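Lmo2445 protein (PDB 5HZL) is of unknown function but is a secreted, calcium-binding, internalin-like protein of Listeria monocytogenes built on leucine-rich repeats. Local coordinates at residues Asp164-Met169 against Leu175-Asn180; His181-Pro186 against Gly290-Pro295; Ile189-Gln194 against Leu229-Pro234. All blocks are in the same frame, centred on the assembly; numbering follows the deposited sequence.

Overall arrangement
Contacts 1 and 2 are buried, whereas contact 3 lies at the surface. Contact 1 is internal to the leucine-rich-repeat part. It is wholly apolar across its two segments, with an indole set against two leucines. Contact 2 joins the strand 181-182 region to strand 290-298 of the C-terminal sheet and adds a tyrosine hydrogen bond to its packing. Contact 3 brings helix 187-191 to residues 229-234, with phenylalanine and leucine flanked by calcium sites. The three touch one another. Trp-166 reaches Pro-186, Leu-175 meets Ile-189, and Ile-185 packs on both Phe-190 and Phe-231. Contact 3 is nested in the chain loop closed by contact 2.

Contact 1. Residues Asp164-Met169 against Leu175-Asn180; sequences DIWMNM and LILNEN
Trp-166 meets Leu-175 and Leu-177 through apolar contacts alone. Its six-membered ring does the touching. CZ3 of Trp-166 lies 3.5 Å from CD1 of Leu-177, and CE3 of Trp-166 lies 3.9 Å from CD2 of Leu-175. Both methyls approach the indole obliquely. Leu-177 comes from the direction opposite to the tryptophan, while Leu-175 crosses it at about a right angle. With CG anti to the backbone N (chi1 179°), CD2 carries the Leu-175 chain on and meets the indole. Ile-165 places CD1 over the centre of one indole face, 3.4 Å above the plane.

Polar groups are satisfied to the side of this packing. Trp-166 NE1 bonds to Pro-139 O. Asn-180 ND2 donates to Leu-177 O at 2.8 Å, from above the carbonyl plane, and also to Met-152 O, while its OD1 accepts from Ala-155 N. Leu-175, Leu-177 and Asn-180 fit the LxLxxN consensus of leucine-rich repeats, and these bonds match the asparagine ladder of that fold.

Strand 174-176 runs between the parallel strands 149-151 and 197-199. Leu-175 also packs on Ile-150 and on Ile-189 of helix 187-191.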
# COMPACT_ATOMS: atom_id res chain seq x y z
N ASP A 164 2.80 16.05 -4.00
CA ASP A 164 1.51 16.51 -3.44
C ASP A 164 0.41 15.48 -3.05
O ASP A 164 -0.69 15.89 -2.65
CB ASP A 164 0.91 17.66 -4.31
CG ASP A 164 0.63 17.26 -5.77
OD1 ASP A 164 0.75 16.08 -6.14
OD2 ASP A 164 0.30 18.17 -6.57
N ILE A 165 0.68 14.17 -3.11
CA ILE A 165 -0.39 13.24 -2.71
C ILE A 165 -0.57 13.26 -1.19
O ILE A 165 0.34 13.62 -0.43
CB ILE A 165 -0.24 11.78 -3.19
CG1 ILE A 165 0.89 11.03 -2.48
CG2 ILE A 165 -0.08 11.72 -4.71
CD1 ILE A 165 0.89 9.56 -2.83
N TRP A 166 -1.76 12.85 -0.79
CA TRP A 166 -2.19 12.76 0.59
C TRP A 166 -2.25 14.12 1.33
O TRP A 166 -2.02 14.21 2.54
CB TRP A 166 -1.39 11.68 1.35
CG TRP A 166 -1.39 10.31 0.66
CD1 TRP A 166 -2.47 9.68 0.09
CD2 TRP A 166 -0.30 9.38 0.58
NE1 TRP A 166 -2.10 8.46 -0.40
CE2 TRP A 166 -0.78 8.24 -0.10
CE3 TRP A 166 1.04 9.41 0.99
CZ2 TRP A 166 0.04 7.13 -0.37
CZ3 TRP A 166 1.84 8.32 0.72
CH2 TRP A 166 1.34 7.19 0.04
N MSE A 167 -2.61 15.16 0.57
CA MSE A 167 -2.76 16.51 1.10
C MSE A 167 -4.21 16.90 1.17
O MSE A 167 -4.55 18.07 1.36
CB MSE A 167 -2.01 17.45 0.17
CG MSE A 167 -0.51 17.23 0.30
SE MSE A 167 0.08 17.83 2.08
CE MSE A 167 0.02 19.78 1.81
N ASN A 168 -5.07 15.90 1.03
CA ASN A 168 -6.52 16.05 1.06
C ASN A 168 -7.14 15.52 2.39
O ASN A 168 -8.36 15.38 2.47
CB ASN A 168 -7.11 15.27 -0.14
CG ASN A 168 -6.76 13.76 -0.13
OD1 ASN A 168 -5.68 13.35 0.36
ND2 ASN A 168 -7.66 12.93 -0.67
N MSE A 169 -6.32 15.23 3.41
CA MSE A 169 -6.78 14.67 4.70
C MSE A 169 -6.34 15.54 5.85
O MSE A 169 -5.29 15.28 6.46
CB MSE A 169 -6.18 13.27 4.80
CG MSE A 169 -6.94 12.30 3.89
SE MSE A 169 -6.05 10.54 3.81
CE MSE A 169 -4.71 11.03 2.45
N LEU A 175 1.36 8.33 9.43
CA LEU A 175 1.52 7.75 8.10
C LEU A 175 2.76 6.85 8.10
O LEU A 175 3.88 7.35 8.08
CB LEU A 175 1.66 8.87 7.06
CG LEU A 175 1.87 8.50 5.59
CD1 LEU A 175 0.69 7.70 5.08
CD2 LEU A 175 2.08 9.75 4.76
N ILE A 176 2.55 5.54 8.13
CA ILE A 176 3.64 4.56 8.17
C ILE A 176 3.85 3.99 6.77
O ILE A 176 2.95 3.34 6.23
CB ILE A 176 3.32 3.41 9.16
CG1 ILE A 176 2.62 3.90 10.45
CG2 ILE A 176 4.57 2.58 9.44
CD1 ILE A 176 3.38 4.90 11.28
N LEU A 177 5.04 4.22 6.21
CA LEU A 177 5.39 3.75 4.86
C LEU A 177 6.75 3.06 4.72
O LEU A 177 7.25 2.93 3.60
CB LEU A 177 5.37 4.95 3.90
CG LEU A 177 4.05 5.65 3.65
CD1 LEU A 177 4.27 6.92 2.85
CD2 LEU A 177 3.11 4.72 2.90
N ASN A 178 7.36 2.63 5.82
CA ASN A 178 8.65 1.94 5.70
C ASN A 178 8.54 0.61 4.97
O ASN A 178 7.46 0.07 4.82
CB ASN A 178 9.36 1.75 7.05
CG ASN A 178 8.49 1.04 8.09
OD1 ASN A 178 7.39 1.49 8.39
ND2 ASN A 178 9.02 -0.02 8.69
N GLU A 179 9.68 0.11 4.49
CA GLU A 179 9.82 -1.19 3.82
C GLU A 179 9.06 -1.39 2.51
O GLU A 179 8.67 -2.51 2.17
CB GLU A 179 9.54 -2.31 4.83
CG GLU A 179 10.49 -2.25 6.02
CD GLU A 179 10.10 -3.19 7.14
OE1 GLU A 179 9.49 -4.25 6.85
OE2 GLU A 179 10.40 -2.88 8.31
N ASN A 180 8.88 -0.31 1.77
CA ASN A 180 8.20 -0.33 0.49
C ASN A 180 9.25 -0.25 -0.64
O ASN A 180 10.43 -0.43 -0.37
CB ASN A 180 7.15 0.77 0.44
CG ASN A 180 5.93 0.43 1.28
OD1 ASN A 180 5.32 -0.61 1.07
ND2 ASN A 180 5.54 1.31 2.18

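Contact 2. Residues His181-Pro186 against Gly290-Pro295; sequences HLISIP and GWYDFP
Ile-183 and Tyr-292 bring the two backbones nearest, with their CA atoms 8.3 Å apart. The main chains therefore do not pair, and the side chain of Tyr-292 spans the gap. The segment 181-186 belongs to the leucine-rich-repeat fold. Its short strand 181-182 lies parallel to 158-159, and Pro-186 then takes the N-cap position of helix 187-191. The segment 290-295 lies in strand 290-298 of a mixed five-stranded sheet, between strands 203-212 and 273-281. That sheet is part of the C-terminal region, whose family falls in the E-set clan. The contact thus joins the last part of the repeat array to the C-terminal sheet.

Tyr-292 makes the connection. With CG anti to the carbonyl carbon (chi1 -59°), the ring is set so that its hydroxyl end comes near Leu-182. There the hydroxyl donates to the backbone carbonyl of Leu-182. Ile-183 flanks the same ring, crossing it obliquely. The CG2 methyl of Ile-183 lies 3.9 Å from CE1 of Tyr-292, and the backbone adds CA of Ile-183 at 3.7 Å from OH of Tyr-292. The tyrosine is buried and also touches Gln-203, Ala-205, Leu-281 and Phe-224.

Leu-182 N is also bonded to Gln-203 OE1. His-181 lines a pocket holding a glycol ether, probably from the crystallisation liquor, and its ND1 is bonded to Thr-204 O.

OH of Tyr-292 lies 2.9 Å from O of Leu-182. It sits in the carbonyl plane on a lone pair, at a C=O...OH angle of 142°, and the oxygen it bonds lies at the edge of the tyrosine ring.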
# COMPACT_ATOMS: atom_id res chain seq x y z
N HIS A 181 8.82 -0.01 -1.88
CA HIS A 181 9.74 0.03 -3.03
C HIS A 181 9.59 1.31 -3.83
O HIS A 181 9.63 1.30 -5.07
CB HIS A 181 9.48 -1.18 -3.96
CG HIS A 181 9.42 -2.49 -3.24
ND1 HIS A 181 10.50 -3.01 -2.56
CD2 HIS A 181 8.43 -3.40 -3.14
CE1 HIS A 181 10.17 -4.18 -2.04
NE2 HIS A 181 8.92 -4.44 -2.38
N LEU A 182 9.42 2.40 -3.11
CA LEU A 182 9.26 3.72 -3.71
C LEU A 182 10.61 4.35 -4.10
O LEU A 182 11.60 4.17 -3.40
CB LEU A 182 8.52 4.63 -2.73
CG LEU A 182 7.10 4.16 -2.39
CD1 LEU A 182 6.51 4.94 -1.22
CD2 LEU A 182 6.24 4.27 -3.65
N ILE A 183 10.62 5.09 -5.22
CA ILE A 183 11.83 5.76 -5.72
C ILE A 183 11.70 7.26 -5.57
O ILE A 183 12.50 8.03 -6.11
CB ILE A 183 12.09 5.43 -7.21
CG1 ILE A 183 11.02 6.06 -8.12
CG2 ILE A 183 12.15 3.93 -7.39
CD1 ILE A 183 11.31 5.95 -9.60
N SER A 184 10.71 7.67 -4.81
CA SER A 184 10.39 9.06 -4.64
C SER A 184 9.81 9.26 -3.25
O SER A 184 9.41 8.29 -2.61
CB SER A 184 9.35 9.37 -5.71
OG SER A 184 8.79 10.66 -5.58
N ILE A 185 9.77 10.51 -2.80
CA ILE A 185 9.25 10.84 -1.49
C ILE A 185 8.00 11.73 -1.60
O ILE A 185 7.98 12.67 -2.42
CB ILE A 185 10.30 11.61 -0.66
CG1 ILE A 185 11.59 10.79 -0.51
CG2 ILE A 185 9.77 12.00 0.73
CD1 ILE A 185 12.68 11.47 0.30
N PRO A 186 6.96 11.45 -0.79
CA PRO A 186 5.79 12.34 -0.75
C PRO A 186 6.20 13.53 0.13
O PRO A 186 5.89 13.58 1.31
CB PRO A 186 4.71 11.48 -0.09
CG PRO A 186 5.46 10.50 0.73
CD PRO A 186 6.76 10.25 0.05
N GLY A 290 17.80 3.53 2.07
CA GLY A 290 17.44 2.53 1.02
C GLY A 290 18.54 2.03 0.07
O GLY A 290 19.70 2.26 0.31
N TRP A 291 18.13 1.31 -0.98
CA TRP A 291 19.04 0.81 -2.03
C TRP A 291 18.28 0.50 -3.32
O TRP A 291 17.15 0.04 -3.29
CB TRP A 291 19.91 -0.39 -1.61
CG TRP A 291 19.22 -1.63 -1.13
CD1 TRP A 291 19.05 -2.01 0.18
CD2 TRP A 291 18.63 -2.67 -1.92
NE1 TRP A 291 18.39 -3.21 0.25
CE2 TRP A 291 18.11 -3.63 -1.02
CE3 TRP A 291 18.46 -2.87 -3.30
CZ2 TRP A 291 17.44 -4.79 -1.47
CZ3 TRP A 291 17.80 -4.02 -3.74
CH2 TRP A 291 17.30 -4.97 -2.82
N TYR A 292 18.92 0.76 -4.47
CA TYR A 292 18.29 0.54 -5.77
C TYR A 292 19.16 -0.25 -6.73
O TYR A 292 20.28 0.13 -6.96
CB TYR A 292 17.95 1.88 -6.40
CG TYR A 292 17.02 2.70 -5.53
CD1 TYR A 292 15.66 2.41 -5.49
CD2 TYR A 292 17.49 3.75 -4.75
CE1 TYR A 292 14.79 3.15 -4.69
CE2 TYR A 292 16.63 4.49 -3.96
CZ TYR A 292 15.27 4.18 -3.93
OH TYR A 292 14.41 4.91 -3.15
N ASP A 293 18.64 -1.35 -7.28
CA ASP A 293 19.38 -2.20 -8.23
C ASP A 293 19.02 -1.92 -9.69
O ASP A 293 17.86 -1.67 -10.03
CB ASP A 293 19.17 -3.69 -7.96
CG ASP A 293 19.89 -4.18 -6.70
OD1 ASP A 293 20.55 -3.37 -5.99
OD2 ASP A 293 19.79 -5.40 -6.43
N PHE A 294 20.04 -2.00 -10.54
CA PHE A 294 19.89 -1.75 -11.97
C PHE A 294 20.57 -2.89 -12.72
O PHE A 294 21.79 -2.90 -12.81
CB PHE A 294 20.55 -0.41 -12.30
CG PHE A 294 20.04 0.72 -11.45
CD1 PHE A 294 18.89 1.40 -11.79
CD2 PHE A 294 20.71 1.09 -10.30
CE1 PHE A 294 18.41 2.44 -11.01
CE2 PHE A 294 20.24 2.12 -9.50
CZ PHE A 294 19.08 2.80 -9.85
N PRO A 295 19.79 -3.88 -13.20
CA PRO A 295 20.41 -4.97 -13.97
C PRO A 295 20.86 -4.43 -15.32
O PRO A 295 20.08 -3.79 -16.03
CB PRO A 295 19.27 -6.00 -14.13
CG PRO A 295 18.22 -5.59 -13.17
CD PRO A 295 18.35 -4.11 -12.99

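Contact 3. Residues Ile189-Gln194 against Leu229-Pro234; sequences IFLSQQ and LDFIAP. With CA (calcium ion), chain F.
Leu-191 and Phe-231 bring the backbones nearest, with CA atoms 8.6 Å apart, as helix 187-191 faces an irregular loop. Phe-231 reaches across with the CE2-CZ side of its ring. CE2 of Phe-231 lies 3.6 Å from CB of Phe-190, which stands at the ring edge, near the plane. The same CE2 of Phe-231 is 3.6 Å from CD2 of Leu-191, which approaches obliquely. Chi2 of 178° sends CD1 of Leu-191 onward, while CD2 turns back to the phenylalanine and lies 3.9 Å from the backbone O of Asp-230. The Phe-231 ring also stacks with Tyr-288, which Phe-190 touches too.

Just beyond Leu-191, Ser-192 OG donates to Ile-189 O at 2.8 Å. The chain then turns at Gln-193 (positive phi), and Gln-194 binds a calcium ion through its backbone O at 2.4 Å, with Asp-173 OD1 as second ligand.

Asp-230 lies close to Glu-187, and a second calcium ion could offset their like charges. Asp-230 has been seen as a ligand there, though here its side chain stops about 4 Å from the ion (nearest atoms). The contact packs apolar side chains beside a calcium site bound by Glu-163 and Glu-187, with Asp-230 close by.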
# COMPACT_ATOMS: atom_id res chain seq x y z
N ILE A 189 3.45 16.22 2.41
CA ILE A 189 2.91 15.70 3.66
C ILE A 189 3.95 15.61 4.78
O ILE A 189 3.64 15.94 5.92
CB ILE A 189 2.14 14.36 3.45
CG1 ILE A 189 1.24 14.04 4.65
CG2 ILE A 189 3.08 13.22 3.11
CD1 ILE A 189 0.15 15.07 4.91
N PHE A 190 5.19 15.18 4.47
CA PHE A 190 6.21 15.12 5.51
C PHE A 190 6.68 16.50 5.97
O PHE A 190 7.02 16.68 7.14
CB PHE A 190 7.43 14.28 5.13
CG PHE A 190 7.13 12.82 4.92
CD1 PHE A 190 6.41 12.10 5.86
CD2 PHE A 190 7.67 12.15 3.85
CE1 PHE A 190 6.15 10.75 5.69
CE2 PHE A 190 7.43 10.79 3.68
CZ PHE A 190 6.66 10.09 4.60
N LEU A 191 6.70 17.47 5.06
CA LEU A 191 7.13 18.84 5.37
C LEU A 191 6.04 19.74 5.95
O LEU A 191 6.35 20.80 6.47
CB LEU A 191 7.71 19.52 4.12
CG LEU A 191 8.94 18.85 3.49
CD1 LEU A 191 9.33 19.63 2.24
CD2 LEU A 191 10.10 18.76 4.47
N SER A 192 4.78 19.33 5.85
CA SER A 192 3.67 20.13 6.38
C SER A 192 3.62 20.17 7.90
O SER A 192 2.98 21.04 8.47
CB SER A 192 2.33 19.57 5.89
OG SER A 192 2.14 18.25 6.38
N GLN A 193 4.26 19.19 8.55
CA GLN A 193 4.31 19.06 10.02
C GLN A 193 2.99 18.60 10.72
O GLN A 193 2.90 18.68 11.95
CB GLN A 193 4.92 20.32 10.67
CG GLN A 193 6.37 20.55 10.25
CD GLN A 193 7.00 21.80 10.84
OE1 GLN A 193 8.14 21.76 11.28
NE2 GLN A 193 6.25 22.91 10.88
N GLN A 194 2.00 18.11 9.96
CA GLN A 194 0.75 17.61 10.57
C GLN A 194 0.99 16.31 11.34
O GLN A 194 0.43 16.08 12.42
CB GLN A 194 -0.30 17.19 9.53
CG GLN A 194 -0.86 18.23 8.58
CD GLN A 194 -1.99 17.64 7.73
OE1 GLN A 194 -2.48 16.52 7.98
NE2 GLN A 194 -2.43 18.39 6.72
N LEU A 229 17.67 15.36 0.33
CA LEU A 229 18.32 16.61 0.75
C LEU A 229 17.38 17.60 1.43
O LEU A 229 17.84 18.43 2.20
CB LEU A 229 19.05 17.26 -0.42
CG LEU A 229 20.17 16.38 -1.00
CD1 LEU A 229 20.78 17.01 -2.24
CD2 LEU A 229 21.24 16.08 0.05
N ASP A 230 16.08 17.50 1.16
CA ASP A 230 15.09 18.37 1.80
C ASP A 230 14.78 17.90 3.24
O ASP A 230 13.91 18.48 3.90
CB ASP A 230 13.80 18.41 0.96
CG ASP A 230 14.02 19.02 -0.43
OD1 ASP A 230 15.10 19.59 -0.69
OD2 ASP A 230 13.10 18.94 -1.26
N PHE A 231 15.49 16.86 3.69
CA PHE A 231 15.34 16.29 5.02
C PHE A 231 16.68 16.13 5.77
O PHE A 231 16.66 15.81 6.94
CB PHE A 231 14.63 14.93 4.93
CG PHE A 231 13.26 15.00 4.30
CD1 PHE A 231 13.09 14.88 2.92
CD2 PHE A 231 12.12 15.19 5.09
CE1 PHE A 231 11.83 14.97 2.34
CE2 PHE A 231 10.86 15.27 4.51
CZ PHE A 231 10.72 15.16 3.14
N ILE A 232 17.82 16.37 5.10
CA ILE A 232 19.18 16.23 5.70
C ILE A 232 20.22 17.18 5.05
O ILE A 232 19.84 18.03 4.25
CB ILE A 232 19.69 14.77 5.60
CG1 ILE A 232 19.55 14.28 4.16
CG2 ILE A 232 18.93 13.84 6.54
CD1 ILE A 232 19.99 12.86 3.92
N ALA A 233 21.51 17.03 5.40
CA ALA A 233 22.59 17.87 4.83
C ALA A 233 24.00 17.25 5.01
O ALA A 233 24.73 17.65 5.91
CB ALA A 233 22.54 19.27 5.43
N PRO A 234 24.39 16.29 4.13
CA PRO A 234 25.72 15.67 4.27
C PRO A 234 26.85 16.63 3.96
O PRO A 234 27.84 16.64 4.68
CB PRO A 234 25.69 14.53 3.24
CG PRO A 234 24.72 14.98 2.21
CD PRO A 234 23.67 15.77 2.96
CA CA F . -1.08 16.73 14.15